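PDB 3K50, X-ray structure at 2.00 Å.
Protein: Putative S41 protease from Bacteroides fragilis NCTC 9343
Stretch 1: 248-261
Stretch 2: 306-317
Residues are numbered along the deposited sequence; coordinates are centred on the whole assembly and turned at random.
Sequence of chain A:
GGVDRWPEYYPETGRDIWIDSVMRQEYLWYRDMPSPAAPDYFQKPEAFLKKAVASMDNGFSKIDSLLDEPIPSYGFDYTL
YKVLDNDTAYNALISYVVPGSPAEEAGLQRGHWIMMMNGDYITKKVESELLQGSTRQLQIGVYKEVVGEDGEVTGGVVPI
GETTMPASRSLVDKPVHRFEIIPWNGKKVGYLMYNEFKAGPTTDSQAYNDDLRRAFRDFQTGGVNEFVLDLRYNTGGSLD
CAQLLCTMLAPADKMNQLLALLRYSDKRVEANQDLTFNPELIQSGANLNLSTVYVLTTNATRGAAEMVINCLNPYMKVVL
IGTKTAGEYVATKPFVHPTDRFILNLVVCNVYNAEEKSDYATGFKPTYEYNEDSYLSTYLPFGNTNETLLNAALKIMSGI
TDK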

# COMPACT_ATOMS: atom_id res chain seq x y z
N MSE A 248 -18.61 3.42 0.87
CA MSE A 248 -18.99 3.67 -0.51
C MSE A 248 -19.07 2.40 -1.39
O MSE A 248 -19.75 2.42 -2.42
CB MSE A 248 -18.09 4.76 -1.12
CG MSE A 248 -18.30 6.17 -0.54
SE MSE A 248 -17.54 7.67 -1.46
CE MSE A 248 -15.76 7.14 -1.36
N LEU A 249 -18.45 1.30 -0.98
CA LEU A 249 -18.51 0.04 -1.75
C LEU A 249 -19.67 -0.83 -1.32
O LEU A 249 -20.23 -1.54 -2.14
CB LEU A 249 -17.22 -0.78 -1.55
CG LEU A 249 -15.91 -0.25 -2.11
CD1 LEU A 249 -14.64 -0.90 -1.51
CD2 LEU A 249 -15.98 -0.48 -3.68
N ALA A 250 -20.11 -0.69 -0.07
CA ALA A 250 -21.00 -1.65 0.53
C ALA A 250 -22.41 -1.71 -0.06
O ALA A 250 -22.88 -0.74 -0.68
CB ALA A 250 -21.11 -1.36 2.00
N PRO A 251 -23.10 -2.83 0.17
CA PRO A 251 -24.51 -2.82 -0.21
C PRO A 251 -25.22 -1.73 0.58
O PRO A 251 -24.98 -1.55 1.80
CB PRO A 251 -25.01 -4.18 0.28
CG PRO A 251 -23.79 -5.05 0.43
CD PRO A 251 -22.67 -4.13 0.76
N ALA A 252 -26.12 -1.05 -0.09
CA ALA A 252 -26.89 0.06 0.45
C ALA A 252 -27.73 -0.34 1.69
O ALA A 252 -27.93 0.46 2.60
CB ALA A 252 -27.79 0.61 -0.68
N ASP A 253 -28.19 -1.57 1.79
CA ASP A 253 -28.92 -1.92 3.01
C ASP A 253 -28.04 -2.07 4.26
O ASP A 253 -28.55 -2.39 5.36
CB ASP A 253 -29.82 -3.16 2.79
CG ASP A 253 -29.05 -4.42 2.43
OD1 ASP A 253 -27.81 -4.42 2.30
OD2 ASP A 253 -29.73 -5.44 2.23
N LYS A 254 -26.73 -1.90 4.13
CA LYS A 254 -25.83 -1.99 5.28
C LYS A 254 -25.52 -0.67 5.95
O LYS A 254 -24.83 -0.65 6.99
CB LYS A 254 -24.48 -2.64 4.89
CG LYS A 254 -24.58 -4.02 4.22
CD LYS A 254 -25.46 -4.99 4.89
CE LYS A 254 -25.46 -6.32 4.14
NZ LYS A 254 -26.47 -7.28 4.61
N MSE A 255 -26.07 0.42 5.44
CA MSE A 255 -25.77 1.68 6.03
C MSE A 255 -26.13 1.64 7.50
O MSE A 255 -27.19 1.12 7.87
CB MSE A 255 -26.52 2.81 5.34
CG MSE A 255 -26.11 3.07 3.87
SE MSE A 255 -24.16 3.45 3.71
CE MSE A 255 -23.51 1.77 3.20
N ASN A 256 -25.21 2.20 8.30
CA ASN A 256 -25.34 2.37 9.75
C ASN A 256 -25.04 1.13 10.56
O ASN A 256 -25.01 1.19 11.77
CB ASN A 256 -26.70 2.97 10.17
CG ASN A 256 -26.96 4.33 9.56
OD1 ASN A 256 -28.06 4.61 9.06
ND2 ASN A 256 -26.00 5.20 9.68
N GLN A 257 -24.73 0.02 9.90
CA GLN A 257 -24.31 -1.20 10.58
C GLN A 257 -22.86 -1.08 11.03
O GLN A 257 -22.09 -0.30 10.47
CB GLN A 257 -24.57 -2.41 9.66
CG GLN A 257 -26.12 -2.54 9.40
CD GLN A 257 -26.57 -3.80 8.70
OE1 GLN A 257 -27.47 -3.77 7.84
NE2 GLN A 257 -25.98 -4.89 9.05
N LEU A 258 -22.48 -1.87 12.02
CA LEU A 258 -21.12 -1.87 12.54
C LEU A 258 -20.08 -2.35 11.50
O LEU A 258 -20.27 -3.35 10.85
CB LEU A 258 -21.02 -2.75 13.82
CG LEU A 258 -21.66 -2.15 15.11
CD1 LEU A 258 -21.77 -3.27 16.17
CD2 LEU A 258 -20.90 -0.88 15.66
N LEU A 259 -18.98 -1.61 11.37
CA LEU A 259 -17.95 -1.93 10.42
C LEU A 259 -16.68 -2.40 11.13
O LEU A 259 -16.05 -3.35 10.72
CB LEU A 259 -17.62 -0.72 9.56
CG LEU A 259 -16.46 -0.95 8.58
CD1 LEU A 259 -16.88 -1.88 7.46
CD2 LEU A 259 -15.94 0.42 8.08
N ALA A 260 -16.25 -1.64 12.12
CA ALA A 260 -15.02 -1.93 12.86
C ALA A 260 -15.10 -1.51 14.30
O ALA A 260 -15.74 -0.49 14.65
CB ALA A 260 -13.80 -1.29 12.19
N LEU A 261 -14.44 -2.31 15.14
CA LEU A 261 -14.44 -2.13 16.59
C LEU A 261 -13.00 -1.92 16.96
O LEU A 261 -12.22 -2.86 16.93
CB LEU A 261 -15.03 -3.37 17.27
CG LEU A 261 -16.42 -3.92 16.90
CD1 LEU A 261 -16.70 -5.11 17.79
CD2 LEU A 261 -17.54 -2.86 17.03
N GLU A 306 -5.74 -4.25 4.82
CA GLU A 306 -6.21 -5.56 5.32
C GLU A 306 -7.48 -5.42 6.14
O GLU A 306 -8.33 -6.33 6.15
CB GLU A 306 -5.13 -6.22 6.11
CG GLU A 306 -3.92 -6.63 5.28
CD GLU A 306 -2.80 -7.21 6.11
OE1 GLU A 306 -2.03 -6.41 6.73
OE2 GLU A 306 -2.66 -8.45 6.11
N MSE A 307 -7.62 -4.29 6.80
CA MSE A 307 -8.85 -3.95 7.55
C MSE A 307 -10.06 -3.87 6.64
O MSE A 307 -11.14 -4.31 7.01
CB MSE A 307 -8.64 -2.64 8.29
CG MSE A 307 -9.86 -2.05 9.08
SE MSE A 307 -11.33 -1.26 7.98
CE MSE A 307 -12.19 0.21 9.22
N VAL A 308 -9.87 -3.36 5.44
CA VAL A 308 -10.93 -3.26 4.49
C VAL A 308 -11.40 -4.64 4.11
O VAL A 308 -12.61 -4.92 4.04
CB VAL A 308 -10.49 -2.49 3.20
CG1 VAL A 308 -11.55 -2.65 2.12
CG2 VAL A 308 -10.21 -1.05 3.56
N ILE A 309 -10.47 -5.51 3.87
CA ILE A 309 -10.83 -6.90 3.57
C ILE A 309 -11.54 -7.56 4.74
O ILE A 309 -12.60 -8.17 4.58
CB ILE A 309 -9.58 -7.78 3.19
CG1 ILE A 309 -8.91 -7.23 1.90
CG2 ILE A 309 -9.97 -9.25 3.10
CD1 ILE A 309 -7.45 -7.80 1.65
N ASN A 310 -10.96 -7.47 5.91
CA ASN A 310 -11.56 -8.13 7.07
C ASN A 310 -13.01 -7.68 7.42
O ASN A 310 -13.85 -8.48 7.83
CB ASN A 310 -10.66 -7.90 8.30
CG ASN A 310 -11.13 -8.69 9.51
OD1 ASN A 310 -11.33 -9.90 9.39
ND2 ASN A 310 -11.35 -8.00 10.67
N CYS A 311 -13.21 -6.36 7.39
CA CYS A 311 -14.44 -5.67 7.73
C CYS A 311 -15.52 -5.73 6.69
O CYS A 311 -16.71 -5.74 7.03
CB CYS A 311 -14.12 -4.23 8.08
SG CYS A 311 -13.11 -4.23 9.65
N LEU A 312 -15.14 -5.75 5.42
CA LEU A 312 -16.15 -6.03 4.39
C LEU A 312 -16.56 -7.53 4.27
O LEU A 312 -17.70 -7.81 3.86
CB LEU A 312 -15.71 -5.56 3.03
CG LEU A 312 -15.56 -4.06 2.89
CD1 LEU A 312 -15.06 -3.81 1.48
CD2 LEU A 312 -16.89 -3.35 3.20
N ASN A 313 -15.66 -8.46 4.62
CA ASN A 313 -15.93 -9.94 4.56
C ASN A 313 -17.29 -10.40 5.06
O ASN A 313 -17.94 -11.20 4.39
CB ASN A 313 -14.83 -10.78 5.28
CG ASN A 313 -13.75 -11.31 4.33
OD1 ASN A 313 -14.02 -11.48 3.14
ND2 ASN A 313 -12.53 -11.63 4.84
N PRO A 314 -17.69 -9.98 6.26
CA PRO A 314 -19.01 -10.39 6.81
C PRO A 314 -20.22 -9.84 6.09
O PRO A 314 -21.31 -10.35 6.29
CB PRO A 314 -19.00 -9.79 8.22
CG PRO A 314 -17.60 -9.50 8.53
CD PRO A 314 -16.92 -9.22 7.26
N TYR A 315 -20.05 -8.80 5.28
CA TYR A 315 -21.17 -8.12 4.66
C TYR A 315 -21.36 -8.27 3.16
O TYR A 315 -22.37 -7.82 2.64
CB TYR A 315 -21.03 -6.63 4.92
CG TYR A 315 -21.27 -6.25 6.33
CD1 TYR A 315 -22.57 -6.22 6.83
CD2 TYR A 315 -20.21 -5.93 7.20
CE1 TYR A 315 -22.82 -5.87 8.16
CE2 TYR A 315 -20.46 -5.61 8.56
CZ TYR A 315 -21.77 -5.54 9.00
OH TYR A 315 -22.05 -5.19 10.29
N MSE A 316 -20.35 -8.80 2.48
CA MSE A 316 -20.38 -8.92 1.04
C MSE A 316 -19.35 -9.99 0.65
O MSE A 316 -18.59 -10.49 1.52
CB MSE A 316 -20.14 -7.53 0.37
CG MSE A 316 -18.83 -6.91 0.57
SE MSE A 316 -18.65 -5.05 -0.06
CE MSE A 316 -19.03 -4.99 -2.06
N LYS A 317 -19.43 -10.43 -0.61
CA LYS A 317 -18.50 -11.39 -1.18
C LYS A 317 -17.25 -10.64 -1.61
O LYS A 317 -17.28 -9.72 -2.50
CB LYS A 317 -19.14 -12.13 -2.39
CG LYS A 317 -18.22 -13.24 -2.99
CD LYS A 317 -18.93 -13.96 -4.18
CE LYS A 317 -18.08 -15.00 -4.92
NZ LYS A 317 -18.71 -15.29 -6.26
O HOH W 1 -17.23 -5.70 9.77

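The two stretches lie in one chain, and their contact buries 619 Å² counted over both sides. Stretch 1 leaves a helix at A250, passes through a short 3-10 segment at 252-254, turns, and enters a strand at 258-261. Stretch 2 supplies the helix that includes 306-312 and the segment that follows it. The axes of strand and helix come within 8.1 Å at 129° between their N-to-C directions, so the strand runs obliquely against the helix. The backbones are nearest at two places: L259 CA lies 5.8 Å from C311 CA, and A250 CA lies 7.3 Å from M316 CA.

Backbone hydrogen bonds shape the loop that joins these two places. K254 N donates to P251 O at 2.9 Å, and a type II turn from K254 to Q257 is closed by Q257 N to K254 O at 3.0 Å. The positive phi of N256, 81°, is the value expected at the third position of such a turn. On the other side, Y315 N bonds to L312 O at 2.9 Å, while M316 N reaches the same L312 O at 3.1 Å in a weak bond.

One direct hydrogen bond crosses the interface: Y315 OH donates to L258 O at 2.6 Å, a short distance that ties the tyrosine's polar end to the start of the strand. A water adds a second polar link, donating to L259 O and to C311 O, each 2.8 Å from its oxygen. It thereby satisfies two carbonyls at the point of closest backbone register. L259 O also lies 3.3 Å from C311 SG, a separation that does not by itself establish a bond.

Y315 loses more area to the other stretch than any other residue, 133 Å². Its CA-to-CB bond points toward stretch 1, and its m rotamer (chi1 -71°) carries the ring along the loop. K254 points toward stretch 2, and its aliphatic portion packs near the ring, with K254 CD 3.7 Å from Y315 CD1; the approach is oblique. The lysine's charged end continues past this contact to a long salt bridge within its own stretch, K254 NZ to D253 OD1 at 3.9 Å. The Q257 side chain meets the ring at its edge, near the ring plane.

Most of the remaining pairings are apolar. A260 CB sits 3.7 Å from M307 CE and 3.9 Å from C311 SG, so this small side chain contacts residues one helical turn apart. L259 spans the same pair: its CD2 is 3.9 Å from M307 CE and its CD1 3.7 Å from C311 CB. At the other end, L249 CD1 meets L312 CD1 at 4.2 Å. The selenomethionine M316 points toward stretch 1, where its SE lies 4.2 Å from P251 CD. M316 CE also lies 3.7 Å from the backbone L249 O, a van der Waals contact with a carbonyl. The contacts between apolar side chains are matters of close packing and carry no directional bond, unlike the hydrogen bond made by Y315.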